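Local coordinates for protein ammonium transporter (PDB 6EU6) that probably senses ammonium at the membrane, as the transporter-like part of an ammonium sensor histidine kinase, and passes the signal on to the kinase, at residues 177-183 and 375-379; 45-49 and 119-125. One frame throughout, in Å; residues are numbered along the deposited sequence.

How the interactions relate
The two contacts lie with their centres 15 Å apart in one Amt-type helical bundle, and both join pairs of helices running in roughly the same direction. Along the chain they follow in series: interaction 2 pairs helix 40-67 with the start of helix 121-144, and interaction 1 then pairs helix 167-185 with helix 353-385. They touch directly where Phe379 CE1 packs 3.8 Å from Pro123 O. Interaction 1 is wholly apolar and reaches detergent through Ile183, whose side chain is about 4 Å from a bound nonyl maltoside. Interaction 2 is polar at one end, where Arg46 binds a sulfate ion probably taken up from the crystallisation liquor, and a dodecyl maltoside is hydrogen-bonded to Ile122 N.

Interaction 1 (177-183 and 375-379); sequences FAMAAAI and GMLFF
Two alpha-helical segments, 177-183 and 375-379, run in broadly the same sense, their axes 8.6 Å apart at closest approach and crossing at -40°. Phe177 (chi1 t) points sideways from its backbone but swings its ring across, so that CD1 meets Gly375 CA at 3.8 Å and CZ meets Phe379 CE2 at 3.6 Å; the two rings sit obliquely, centroids 5.4 Å apart and planes at 39°. Ala180 faces the partner, its CB 3.5 Å from Met376 N and 3.8 Å from Met376 SD. A beta carbon on Gly375 would crowd both Phe177 and Ala180, so glycine permits the close CA spacing of 5.3 Å to Phe177. Ala181 CB lies 3.4 Å from Phe379 CE2, while Ile183 CG2 reaches Met376 CE at 4.2 Å because Met376 (m, m, m) curls back. Small residues thus meet large apolar side chains between two helices of the Amt bundle. Helix 121-144 covers Phe177 and stacks Phe130 on Phe378, and helix 93-114 lies against Ala178 and Ala181.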
ATOM      1  N   PHE A 177     -18.767  -3.044 -21.007  1.00 27.19           N
ATOM      2  CA  PHE A 177     -18.337  -1.837 -21.678  1.00 26.97           C
ATOM      3  C   PHE A 177     -16.972  -2.016 -22.314  1.00 29.09           C
ATOM      4  O   PHE A 177     -16.772  -1.672 -23.480  1.00 31.25           O
ATOM      5  CB  PHE A 177     -18.321  -0.682 -20.687  1.00 26.83           C
ATOM      6  CG  PHE A 177     -18.103   0.665 -21.325  1.00 28.29           C
ATOM      7  CD1 PHE A 177     -19.029   1.199 -22.219  1.00 31.51           C
ATOM      8  CD2 PHE A 177     -16.942   1.405 -21.046  1.00 32.90           C
ATOM      9  CE1 PHE A 177     -18.804   2.443 -22.833  1.00 31.99           C
ATOM     10  CE2 PHE A 177     -16.745   2.652 -21.621  1.00 32.44           C
ATOM     11  CZ  PHE A 177     -17.669   3.160 -22.543  1.00 34.08           C
ATOM     12  N   ALA A 178     -16.044  -2.613 -21.569  1.00 29.89           N
ATOM     13  CA  ALA A 178     -14.754  -2.934 -22.087  1.00 29.78           C
ATOM     14  C   ALA A 178     -14.941  -3.882 -23.294  1.00 28.75           C
ATOM     15  O   ALA A 178     -14.202  -3.789 -24.258  1.00 27.42           O
ATOM     16  CB  ALA A 178     -13.901  -3.638 -21.024  1.00 30.17           C
ATOM     17  N   MET A 179     -15.851  -4.855 -23.193  1.00 27.05           N
ATOM     18  CA  MET A 179     -15.966  -5.815 -24.276  1.00 27.06           C
ATOM     19  C   MET A 179     -16.423  -5.131 -25.602  1.00 30.39           C
ATOM     20  O   MET A 179     -15.879  -5.439 -26.676  1.00 28.24           O
ATOM     21  CB  MET A 179     -16.963  -6.912 -23.948  1.00 29.70           C
ATOM     22  CG  MET A 179     -17.126  -7.886 -25.091  1.00 33.26           C
ATOM     23  SD  MET A 179     -18.134  -9.273 -24.531  1.00 36.63           S
ATOM     24  CE  MET A 179     -19.717  -8.765 -25.027  1.00 50.12           C
ATOM     25  N   ALA A 180     -17.399  -4.228 -25.504  1.00 30.86           N
ATOM     26  CA  ALA A 180     -17.759  -3.435 -26.655  1.00 32.57           C
ATOM     27  C   ALA A 180     -16.606  -2.646 -27.196  1.00 34.00           C
ATOM     28  O   ALA A 180     -16.397  -2.524 -28.420  1.00 34.64           O
ATOM     29  CB  ALA A 180     -18.910  -2.492 -26.313  1.00 32.73           C
ATOM     30  N   ALA A 181     -15.879  -2.003 -26.294  1.00 32.54           N
ATOM     31  CA  ALA A 181     -14.728  -1.226 -26.748  1.00 30.16           C
ATOM     32  C   ALA A 181     -13.657  -2.126 -27.461  1.00 30.38           C
ATOM     33  O   ALA A 181     -13.130  -1.753 -28.531  1.00 31.12           O
ATOM     34  CB  ALA A 181     -14.129  -0.451 -25.572  1.00 31.68           C
ATOM     35  N   ALA A 182     -13.373  -3.326 -26.920  1.00 27.57           N
ATOM     36  CA  ALA A 182     -12.399  -4.177 -27.527  1.00 25.14           C
ATOM     37  C   ALA A 182     -12.846  -4.614 -28.956  1.00 29.40           C
ATOM     38  O   ALA A 182     -12.028  -4.809 -29.868  1.00 29.82           O
ATOM     39  CB  ALA A 182     -12.155  -5.413 -26.684  1.00 27.83           C
ATOM     40  N   ILE A 183     -14.127  -4.821 -29.096  1.00 30.89           N
ATOM     41  CA  ILE A 183     -14.709  -5.218 -30.380  1.00 32.70           C
ATOM     42  C   ILE A 183     -14.589  -4.104 -31.401  1.00 30.71           C
ATOM     43  O   ILE A 183     -14.122  -4.311 -32.487  1.00 36.30           O
ATOM     44  CB  ILE A 183     -16.196  -5.620 -30.249  1.00 33.89           C
ATOM     45  CG1 ILE A 183     -16.266  -7.015 -29.660  1.00 36.95           C
ATOM     46  CG2 ILE A 183     -16.878  -5.746 -31.627  1.00 33.38           C
ATOM     47  CD1 ILE A 183     -17.668  -7.419 -29.219  1.00 40.88           C
ATOM     48  N   GLY A 375     -22.514   0.634 -25.019  1.00 34.57           N
ATOM     49  CA  GLY A 375     -21.114   0.739 -25.325  1.00 34.85           C
ATOM     50  C   GLY A 375     -20.885   0.559 -26.789  1.00 34.62           C
ATOM     51  O   GLY A 375     -20.098   1.346 -27.398  1.00 31.25           O
ATOM     52  N   MET A 376     -21.561  -0.439 -27.387  1.00 33.19           N
ATOM     53  CA  MET A 376     -21.499  -0.559 -28.875  1.00 33.07           C
ATOM     54  C   MET A 376     -21.948   0.732 -29.597  1.00 34.96           C
ATOM     55  O   MET A 376     -21.244   1.230 -30.488  1.00 37.07           O
ATOM     56  CB  MET A 376     -22.290  -1.759 -29.402  1.00 35.71           C
ATOM     57  CG  MET A 376     -21.655  -3.110 -29.093  1.00 40.04           C
ATOM     58  SD  MET A 376     -19.994  -3.413 -29.785  1.00 40.46           S
ATOM     59  CE  MET A 376     -20.459  -3.498 -31.516  1.00 48.58           C
ATOM     60  N   LEU A 377     -23.068   1.301 -29.179  1.00 35.25           N
ATOM     61  CA  LEU A 377     -23.558   2.527 -29.766  1.00 39.00           C
ATOM     62  C   LEU A 377     -22.577   3.675 -29.573  1.00 39.26           C
ATOM     63  O   LEU A 377     -22.297   4.477 -30.472  1.00 33.02           O
ATOM     64  CB  LEU A 377     -24.946   2.860 -29.176  1.00 42.37           C
ATOM     65  CG  LEU A 377     -25.997   1.885 -29.761  1.00 51.48           C
ATOM     66  CD1 LEU A 377     -27.383   1.921 -29.114  1.00 58.01           C
ATOM     67  CD2 LEU A 377     -26.134   2.161 -31.254  1.00 53.04           C
ATOM     68  N   PHE A 378     -22.021   3.733 -28.382  1.00 34.43           N
ATOM     69  CA  PHE A 378     -21.099   4.838 -28.055  1.00 32.44           C
ATOM     70  C   PHE A 378     -19.881   4.766 -28.902  1.00 34.69           C
ATOM     71  O   PHE A 378     -19.512   5.781 -29.507  1.00 34.32           O
ATOM     72  CB  PHE A 378     -20.741   4.856 -26.569  1.00 34.60           C
ATOM     73  CG  PHE A 378     -19.723   5.878 -26.228  1.00 29.93           C
ATOM     74  CD1 PHE A 378     -20.092   7.194 -26.022  1.00 30.81           C
ATOM     75  CD2 PHE A 378     -18.387   5.528 -26.181  1.00 32.39           C
ATOM     76  CE1 PHE A 378     -19.126   8.193 -25.788  1.00 32.91           C
ATOM     77  CE2 PHE A 378     -17.429   6.492 -25.878  1.00 34.51           C
ATOM     78  CZ  PHE A 378     -17.803   7.841 -25.705  1.00 34.66           C
ATOM     79  N   PHE A 379     -19.271   3.580 -29.008  1.00 31.64           N
ATOM     80  CA  PHE A 379     -18.074   3.488 -29.833  1.00 33.92           C
ATOM     81  C   PHE A 379     -18.360   3.535 -31.346  1.00 38.03           C
ATOM     82  O   PHE A 379     -17.479   3.951 -32.085  1.00 35.94           O
ATOM     83  CB  PHE A 379     -17.194   2.296 -29.475  1.00 32.21           C
ATOM     84  CG  PHE A 379     -16.533   2.487 -28.138  1.00 33.90           C
ATOM     85  CD1 PHE A 379     -15.456   3.380 -28.013  1.00 34.89           C
ATOM     86  CD2 PHE A 379     -16.968   1.827 -27.032  1.00 35.39           C
ATOM     87  CE1 PHE A 379     -14.871   3.647 -26.783  1.00 37.52           C
ATOM     88  CE2 PHE A 379     -16.380   2.073 -25.779  1.00 31.06           C
ATOM     89  CZ  PHE A 379     -15.312   2.964 -25.667  1.00 34.72           C
TER

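Interaction 2 (45-49 and 119-125); sequences LRNLV and SGFIPNI. With LMT (dodecyl-beta-D-maltoside), chain E; SO4 (sulfate ion), chain H.
Arg46, on helical segment 45-49, dominates this contact with 119-125, a loop leading into a helix. The helix axes cross at -33°, 10.7 Å apart, and the nearest CA pairs are Arg46-Asn124 (7.3 Å) and Val49-Ile125 (7.6 Å). Nearly extended beyond chi1 (m, t, t), the arginine clamps one carbonyl: NH1 and NH2 donate to Ser119 O at 3.1 and 2.9 Å. Its NE donates to sulfate O4 at 2.7 Å. Asn124 (chi1 m, chi2 -92°) sets its ND2 over one guanidinium face and turns it back on its own segment, donating to Gly120 O (2.9 Å) and Ser119 OG (3.0 Å), which also bonds Ile115 O; a water links Asn124 OD1 (2.8 Å) to Arg46 NH1 (3.0 Å). Phe121 (t) offers its ring edge to Arg46 CG, and Val49 CG1 packs on Phe121 CZ (4.0 Å) and Ile125 CG2 (3.7 Å). Val49 also meets Leu254 of a neighbouring subunit, placing this arginine-to-carbonyl tie beside a subunit interface of the Amt-fold trimer.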
ATOM      1  N   LEU A  45      -0.135   5.924 -17.947  1.00 34.50           N
ATOM      2  CA  LEU A  45      -0.764   7.225 -18.057  1.00 30.76           C
ATOM      3  C   LEU A  45      -2.280   7.196 -18.230  1.00 31.05           C
ATOM      4  O   LEU A  45      -2.956   8.053 -17.656  1.00 29.78           O
ATOM      5  CB  LEU A  45      -0.150   8.021 -19.187  1.00 35.63           C
ATOM      6  CG  LEU A  45       1.322   8.297 -18.869  1.00 47.83           C
ATOM      7  CD1 LEU A  45       1.908   9.040 -20.056  1.00 56.41           C
ATOM      8  CD2 LEU A  45       1.546   9.076 -17.576  1.00 51.66           C
ATOM      9  N   ARG A  46      -2.810   6.249 -19.031  1.00 25.80           N
ATOM     10  CA  ARG A  46      -4.263   6.117 -19.177  1.00 27.00           C
ATOM     11  C   ARG A  46      -4.925   5.807 -17.845  1.00 26.22           C
ATOM     12  O   ARG A  46      -5.996   6.338 -17.512  1.00 25.25           O
ATOM     13  CB  ARG A  46      -4.610   5.065 -20.253  1.00 27.56           C
ATOM     14  CG  ARG A  46      -4.285   5.577 -21.641  1.00 29.97           C
ATOM     15  CD  ARG A  46      -4.161   4.441 -22.614  1.00 31.07           C
ATOM     16  NE  ARG A  46      -3.754   4.961 -23.899  1.00 31.28           N
ATOM     17  CZ  ARG A  46      -3.941   4.373 -25.077  1.00 33.13           C
ATOM     18  NH1 ARG A  46      -4.518   3.153 -25.203  1.00 31.95           N
ATOM     19  NH2 ARG A  46      -3.583   5.058 -26.161  1.00 32.61           N
ATOM     20  N   ASN A  47      -4.315   4.909 -17.058  1.00 25.95           N
ATOM     21  CA  ASN A  47      -4.829   4.566 -15.764  1.00 25.02           C
ATOM     22  C   ASN A  47      -4.834   5.726 -14.756  1.00 27.84           C
ATOM     23  O   ASN A  47      -5.749   5.854 -13.953  1.00 29.46           O
ATOM     24  CB  ASN A  47      -4.014   3.436 -15.145  1.00 25.77           C
ATOM     25  CG  ASN A  47      -4.508   2.091 -15.603  1.00 25.21           C
ATOM     26  OD1 ASN A  47      -5.526   1.596 -15.111  1.00 26.94           O
ATOM     27  ND2 ASN A  47      -3.838   1.529 -16.603  1.00 25.24           N
ATOM     28  N   LEU A  48      -3.821   6.583 -14.796  1.00 27.63           N
ATOM     29  CA  LEU A  48      -3.829   7.766 -13.939  1.00 26.09           C
ATOM     30  C   LEU A  48      -4.891   8.758 -14.400  1.00 25.67           C
ATOM     31  O   LEU A  48      -5.636   9.297 -13.594  1.00 26.73           O
ATOM     32  CB  LEU A  48      -2.476   8.423 -13.949  1.00 26.71           C
ATOM     33  CG  LEU A  48      -2.381   9.734 -13.166  1.00 30.13           C
ATOM     34  CD1 LEU A  48      -2.717   9.540 -11.713  1.00 34.33           C
ATOM     35  CD2 LEU A  48      -0.990  10.262 -13.240  1.00 32.72           C
ATOM     36  N   VAL A  49      -4.939   9.010 -15.683  1.00 25.24           N
ATOM     37  CA  VAL A  49      -5.900   9.911 -16.257  1.00 27.29           C
ATOM     38  C   VAL A  49      -7.340   9.497 -15.988  1.00 31.16           C
ATOM     39  O   VAL A  49      -8.175  10.365 -15.615  1.00 31.06           O
ATOM     40  CB  VAL A  49      -5.654  10.139 -17.752  1.00 28.99           C
ATOM     41  CG1 VAL A  49      -6.787  10.889 -18.442  1.00 32.83           C
ATOM     42  CG2 VAL A  49      -4.337  10.946 -17.940  1.00 32.06           C
ATOM     43  N   SER A 119      -5.628   1.067 -29.090  1.00 30.47           N
ATOM     44  CA  SER A 119      -6.548   2.143 -29.082  1.00 32.22           C
ATOM     45  C   SER A 119      -5.800   3.445 -28.912  1.00 30.71           C
ATOM     46  O   SER A 119      -4.683   3.486 -28.292  1.00 30.73           O
ATOM     47  CB  SER A 119      -7.599   1.950 -28.001  1.00 32.80           C
ATOM     48  OG  SER A 119      -7.066   2.031 -26.712  1.00 26.88           O
ATOM     49  N   GLY A 120      -6.406   4.533 -29.410  1.00 32.56           N
ATOM     50  CA  GLY A 120      -5.879   5.868 -29.168  1.00 34.00           C
ATOM     51  C   GLY A 120      -6.382   6.453 -27.891  1.00 36.77           C
ATOM     52  O   GLY A 120      -7.336   5.920 -27.246  1.00 34.65           O
ATOM     53  N   PHE A 121      -5.751   7.559 -27.496  1.00 34.05           N
ATOM     54  CA  PHE A 121      -6.115   8.265 -26.257  1.00 37.63           C
ATOM     55  C   PHE A 121      -7.592   8.689 -26.126  1.00 39.95           C
ATOM     56  O   PHE A 121      -8.244   8.464 -25.109  1.00 36.34           O
ATOM     57  CB  PHE A 121      -5.245   9.470 -26.104  1.00 37.15           C
ATOM     58  CG  PHE A 121      -5.300  10.064 -24.750  1.00 40.92           C
ATOM     59  CD1 PHE A 121      -4.872   9.348 -23.653  1.00 45.36           C
ATOM     60  CD2 PHE A 121      -5.763  11.359 -24.559  1.00 43.13           C
ATOM     61  CE1 PHE A 121      -4.901   9.907 -22.371  1.00 41.68           C
ATOM     62  CE2 PHE A 121      -5.806  11.917 -23.301  1.00 42.83           C
ATOM     63  CZ  PHE A 121      -5.348  11.192 -22.201  1.00 42.69           C
ATOM     64  N   ILE A 122      -8.156   9.243 -27.163  1.00 38.61           N
ATOM     65  CA  ILE A 122      -9.496   9.809 -27.056  1.00 41.22           C
ATOM     66  C   ILE A 122     -10.565   8.763 -26.730  1.00 35.67           C
ATOM     67  O   ILE A 122     -11.442   8.988 -25.889  1.00 39.26           O
ATOM     68  CB  ILE A 122      -9.872  10.609 -28.349  1.00 47.18           C
ATOM     69  CG1 ILE A 122      -9.026  11.907 -28.477  1.00 49.80           C
ATOM     70  CG2 ILE A 122     -11.364  10.911 -28.382  1.00 46.77           C
ATOM     71  CD1 ILE A 122      -8.940  12.739 -27.234  1.00 56.88           C
ATOM     72  N   PRO A 123     -10.542   7.627 -27.412  1.00 37.64           N
ATOM     73  CA  PRO A 123     -11.489   6.557 -27.019  1.00 35.81           C
ATOM     74  C   PRO A 123     -11.401   6.187 -25.522  1.00 36.63           C
ATOM     75  O   PRO A 123     -12.403   5.834 -24.894  1.00 33.30           O
ATOM     76  CB  PRO A 123     -11.071   5.364 -27.925  1.00 39.71           C
ATOM     77  CG  PRO A 123     -10.367   5.996 -29.088  1.00 39.87           C
ATOM     78  CD  PRO A 123      -9.807   7.312 -28.660  1.00 40.20           C
ATOM     79  N   ASN A 124     -10.206   6.253 -24.941  1.00 34.02           N
ATOM     80  CA  ASN A 124     -10.071   5.948 -23.541  1.00 30.84           C
ATOM     81  C   ASN A 124     -10.723   7.015 -22.674  1.00 31.91           C
ATOM     82  O   ASN A 124     -11.606   6.725 -21.867  1.00 29.88           O
ATOM     83  CB  ASN A 124      -8.622   5.789 -23.182  1.00 27.83           C
ATOM     84  CG  ASN A 124      -8.081   4.432 -23.599  1.00 32.56           C
ATOM     85  OD1 ASN A 124      -8.107   3.494 -22.833  1.00 30.22           O
ATOM     86  ND2 ASN A 124      -7.648   4.314 -24.842  1.00 30.00           N
ATOM     87  N   ILE A 125     -10.288   8.266 -22.812  1.00 31.41           N
ATOM     88  CA  ILE A 125     -10.816   9.296 -21.964  1.00 31.68           C
ATOM     89  C   ILE A 125     -12.321   9.530 -22.211  1.00 31.19           C
ATOM     90  O   ILE A 125     -13.078   9.751 -21.257  1.00 31.20           O
ATOM     91  CB  ILE A 125     -10.062  10.596 -22.059  1.00 38.02           C
ATOM     92  CG1 ILE A 125     -10.081  11.128 -23.482  1.00 46.29           C
ATOM     93  CG2 ILE A 125      -8.640  10.375 -21.640  1.00 45.61           C
ATOM     94  CD1 ILE A 125      -9.466  12.511 -23.556  1.00 58.68           C
TER
HETATM   95  C1B LMT E 504      -4.204   8.298 -32.272  1.00 52.34           C
HETATM   96  C2B LMT E 504      -2.925   8.141 -33.158  1.00 47.10           C
HETATM   97  C3B LMT E 504      -3.109   8.872 -34.481  1.00 49.77           C
HETATM   98  C4B LMT E 504      -4.317   8.245 -35.115  1.00 57.69           C
HETATM   99  C5B LMT E 504      -5.557   8.479 -34.293  1.00 52.30           C
HETATM  100  C6B LMT E 504      -6.769   7.928 -35.064  1.00 56.04           C
HETATM  101  O1B LMT E 504      -4.405   9.671 -31.959  1.00 46.57           O
HETATM  102  O2B LMT E 504      -1.762   8.710 -32.542  1.00 46.49           O
HETATM  103  O3B LMT E 504      -2.029   8.731 -35.414  1.00 51.21           O
HETATM  104  O4' LMT E 504      -4.507   8.786 -36.429  1.00 62.05           O
HETATM  105  O5B LMT E 504      -5.373   7.881 -32.979  1.00 50.42           O
HETATM  106  O6B LMT E 504      -6.455   6.787 -35.941  1.00 58.72           O
HETATM  107  C1' LMT E 504      -4.499  12.354 -28.848  1.00 47.75           C
HETATM  108  C2' LMT E 504      -3.474  11.285 -28.878  1.00 43.93           C
HETATM  109  C3' LMT E 504      -3.334  10.692 -30.206  1.00 42.71           C
HETATM  110  C4' LMT E 504      -4.593  10.070 -30.609  1.00 50.25           C
HETATM  111  C5' LMT E 504      -5.732  11.105 -30.447  1.00 46.90           C
HETATM  112  C6' LMT E 504      -7.072  10.447 -30.699  1.00 49.01           C
HETATM  113  O1' LMT E 504      -4.557  12.915 -27.555  1.00 53.67           O
HETATM  114  O2' LMT E 504      -2.213  11.832 -28.607  1.00 50.75           O
HETATM  115  O3' LMT E 504      -2.361   9.665 -30.234  1.00 49.33           O
HETATM  116  O5' LMT E 504      -5.733  11.741 -29.177  1.00 51.59           O
HETATM  117  O6' LMT E 504      -7.285   9.199 -30.011  1.00 44.15           O
HETATM  118  C1  LMT E 504      -5.537  13.984 -27.463  1.00 62.27           C
HETATM  119  C2  LMT E 504      -5.422  14.691 -26.104  1.00 63.25           C
HETATM  120  C3  LMT E 504      -6.549  15.681 -25.825  1.00 65.25           C
HETATM  121  C4  LMT E 504      -6.405  16.386 -24.453  1.00 65.97           C
HETATM  122  C5  LMT E 504      -7.482  15.986 -23.436  1.00 64.84           C
HETATM  123  C6  LMT E 504      -8.105  17.094 -22.590  1.00 57.59           C
HETATM  124  C7  LMT E 504      -8.799  16.482 -21.356  1.00 58.24           C
HETATM  125  C8  LMT E 504     -10.260  16.877 -21.170  1.00 65.88           C
HETATM  126  C9  LMT E 504     -10.949  16.240 -19.933  1.00 70.69           C
HETATM  127  C10 LMT E 504     -12.300  16.933 -19.526  1.00 83.48           C
HETATM  128  C11 LMT E 504     -13.496  16.038 -19.053  1.00 81.67           C
HETATM  129  C12 LMT E 504     -13.936  16.117 -17.577  1.00 71.35           C
HETATM  130  S   SO4 H 507      -1.349   7.417 -25.439  1.00 63.70           S
HETATM  131  O1  SO4 H 507      -0.152   7.120 -24.693  1.00 62.54           O
HETATM  132  O2  SO4 H 507      -1.324   6.590 -26.692  1.00 59.88           O
HETATM  133  O3  SO4 H 507      -1.363   8.855 -25.791  1.00 75.95           O
HETATM  134  O4  SO4 H 507      -2.498   7.233 -24.520  1.00 58.58           O
HETATM  135  O   HOH W   1      -6.156   1.544 -23.255  1.00 26.25           O